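Local coordinates for protein Ta0487 (PDB 3KBQ) that is of unknown function but belongs to the CinA family and carries a probable molybdopterin-binding domain, the part of the longer protein present here, at residues I9-E14 with V45-D50. Sequence-based numbering, arbitrary orientation.
Sequences ITVGNE and VMDDLD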
loop_
_atom_site.group_PDB
_atom_site.type_symbol
_atom_site.label_atom_id
_atom_site.label_comp_id
_atom_site.label_asym_id
_atom_site.label_seq_id
_atom_site.Cartn_x
_atom_site.Cartn_y
_atom_site.Cartn_z
ATOM N N ILE B 9 4.079 -5.938 -0.455
ATOM C CA ILE B 9 3.309 -5.647 -1.639
ATOM C C ILE B 9 2.045 -6.502 -1.570
ATOM O O ILE B 9 2.086 -7.678 -1.182
ATOM C CB ILE B 9 4.086 -5.997 -2.932
ATOM C CG1 ILE B 9 5.351 -5.113 -3.089
ATOM C CG2 ILE B 9 3.111 -5.836 -4.185
ATOM C CD1 ILE B 9 6.346 -5.712 -4.149
ATOM N N THR B 10 0.916 -5.898 -1.914
ATOM C CA THR B 10 -0.339 -6.604 -1.973
ATOM C C THR B 10 -0.847 -6.356 -3.404
ATOM O O THR B 10 -0.946 -5.208 -3.858
ATOM C CB THR B 10 -1.391 -6.022 -0.979
ATOM O OG1 THR B 10 -0.879 -6.113 0.360
ATOM C CG2 THR B 10 -2.735 -6.821 -1.045
ATOM N N VAL B 11 -1.176 -7.430 -4.104
ATOM C CA VAL B 11 -1.729 -7.316 -5.472
ATOM C C VAL B 11 -3.217 -7.744 -5.489
ATOM O O VAL B 11 -3.541 -8.838 -5.042
ATOM C CB VAL B 11 -0.926 -8.236 -6.437
ATOM C CG1 VAL B 11 -1.444 -8.112 -7.875
ATOM C CG2 VAL B 11 0.626 -7.930 -6.333
ATOM N N GLY B 12 -4.116 -6.907 -5.992
ATOM C CA GLY B 12 -5.521 -7.274 -6.020
ATOM C C GLY B 12 -6.425 -6.050 -6.095
ATOM O O GLY B 12 -6.472 -5.223 -5.173
ATOM N N ASN B 13 -7.128 -5.931 -7.211
ATOM C CA ASN B 13 -8.104 -4.865 -7.408
ATOM C C ASN B 13 -9.125 -4.748 -6.285
ATOM O O ASN B 13 -9.558 -3.646 -5.968
ATOM C CB ASN B 13 -8.874 -5.089 -8.732
ATOM C CG ASN B 13 -7.974 -4.975 -9.961
ATOM O OD1 ASN B 13 -6.776 -4.718 -9.858
ATOM N ND2 ASN B 13 -8.552 -5.192 -11.133
ATOM N N GLU B 14 -9.531 -5.876 -5.703
ATOM C CA GLU B 14 -10.576 -5.827 -4.685
ATOM C C GLU B 14 -10.104 -5.104 -3.403
ATOM O O GLU B 14 -10.910 -4.492 -2.715
ATOM C CB GLU B 14 -11.137 -7.234 -4.371
ATOM C CG GLU B 14 -10.135 -8.151 -3.627
ATOM C CD GLU B 14 -8.925 -8.584 -4.475
ATOM O OE1 GLU B 14 -8.975 -8.462 -5.735
ATOM O OE2 GLU B 14 -7.913 -9.019 -3.860
ATOM N N VAL B 45 -1.294 -2.713 -5.412
ATOM C CA VAL B 45 -1.398 -2.509 -6.824
ATOM C C VAL B 45 -2.461 -3.417 -7.457
ATOM O O VAL B 45 -2.837 -4.436 -6.901
ATOM C CB VAL B 45 -0.054 -2.719 -7.544
ATOM C CG1 VAL B 45 0.981 -1.616 -7.099
ATOM C CG2 VAL B 45 0.467 -4.193 -7.377
ATOM N N MET B 46 -2.895 -3.018 -8.643
ATOM C CA MET B 46 -3.879 -3.760 -9.447
ATOM C C MET B 46 -3.258 -5.000 -10.052
ATOM O O MET B 46 -2.008 -5.107 -10.175
ATOM C CB MET B 46 -4.364 -2.863 -10.628
ATOM C CG MET B 46 -5.267 -1.658 -10.167
ATOM S SD MET B 46 -5.897 -0.568 -11.535
ATOM C CE MET B 46 -4.400 -0.155 -12.239
ATOM N N ASP B 47 -4.145 -5.904 -10.486
ATOM C CA ASP B 47 -3.758 -7.043 -11.284
ATOM C C ASP B 47 -3.319 -6.579 -12.650
ATOM O O ASP B 47 -4.063 -6.689 -13.614
ATOM C CB ASP B 47 -4.929 -8.038 -11.371
ATOM C CG ASP B 47 -5.317 -8.530 -9.981
ATOM O OD1 ASP B 47 -4.470 -9.268 -9.404
ATOM O OD2 ASP B 47 -6.379 -8.116 -9.435
ATOM N N ASP B 48 -2.075 -6.134 -12.751
ATOM C CA ASP B 48 -1.642 -5.442 -13.960
ATOM C C ASP B 48 -0.121 -5.563 -14.026
ATOM O O ASP B 48 0.558 -5.179 -13.040
ATOM C CB ASP B 48 -2.005 -3.961 -13.789
ATOM C CG ASP B 48 -1.509 -3.109 -14.928
ATOM O OD1 ASP B 48 -2.383 -2.625 -15.660
ATOM O OD2 ASP B 48 -0.260 -2.955 -15.111
ATOM N N LEU B 49 0.409 -6.054 -15.158
ATOM C CA LEU B 49 1.851 -6.388 -15.230
ATOM C C LEU B 49 2.723 -5.221 -14.890
ATOM O O LEU B 49 3.653 -5.358 -14.122
ATOM C CB LEU B 49 2.287 -6.936 -16.622
ATOM C CG LEU B 49 1.671 -8.296 -16.958
ATOM C CD1 LEU B 49 2.020 -8.728 -18.411
ATOM C CD2 LEU B 49 2.074 -9.372 -15.962
ATOM N N ASP B 50 2.427 -4.069 -15.461
ATOM C CA ASP B 50 3.344 -2.954 -15.336
ATOM C C ASP B 50 3.268 -2.408 -13.905
ATOM O O ASP B 50 4.264 -1.941 -13.391
ATOM C CB ASP B 50 3.009 -1.839 -16.300
ATOM C CG ASP B 50 3.377 -2.147 -17.762
ATOM O OD1 ASP B 50 4.087 -3.142 -18.058
ATOM O OD2 ASP B 50 2.941 -1.348 -18.640
#
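Two neighbouring parallel strands of the mixed, helix-flanked sheet in this MoCF_biosynth-type domain, 5-11 and 38-45, the latter at the edge of the sheet within this chain, end here, and their C-terminal turns are tied together by a reciprocal pair of bonds between Asn-13 and Asp-47. In the last rung of the sheet, Val-45 N donates to Thr-10 O and Val-45 O accepts from Gly-12 N at 2.9 Å, both bonds lying nearly along the C=O axes. Val-11 and Val-45 therefore stand on the same face and cross obliquely, CG2 against CG2 at 3.9 Å. Branched valines suit extended strands, and here they also pack on helix 49-62, Val-11 on Ile-52 and Val-45 on Trp-54. Val-11 CG1 lies anti to its own N and touches Asp-47 OD1 at 3.6 Å.

Gly-12, the N-cap of helix 13-16, has a backbone shape in which a side chain would collide with the carbonyl oxygen of the residue before, so glycine fits. Beyond it, chi1 of -65° with chi2 near zero turns the Asn-13 amide oxygen toward Asp-47 N, from which OD1 accepts at 3.0 Å; a short side chain with an uncharged acceptor suits a bond to a backbone N-H. In return Asn-13 N gives an almost straight N-H (172°) to Asp-47 OD2, coming in over the carboxylate rather than in its plane. The two flat groups are turned 50° against each other, so they cross rather than stack. A carboxylate suits this place because it can accept from a helix N-terminus, whose dipole may help to offset the nearby acids Glu-14 and Asp-77. A sulfate, probably from the crystallisation liquor, lies near Asp-47 and may mark a pocket at the strand ends. Asn-13 OD1 also presses on Met-46, 3.1 Å from its CB.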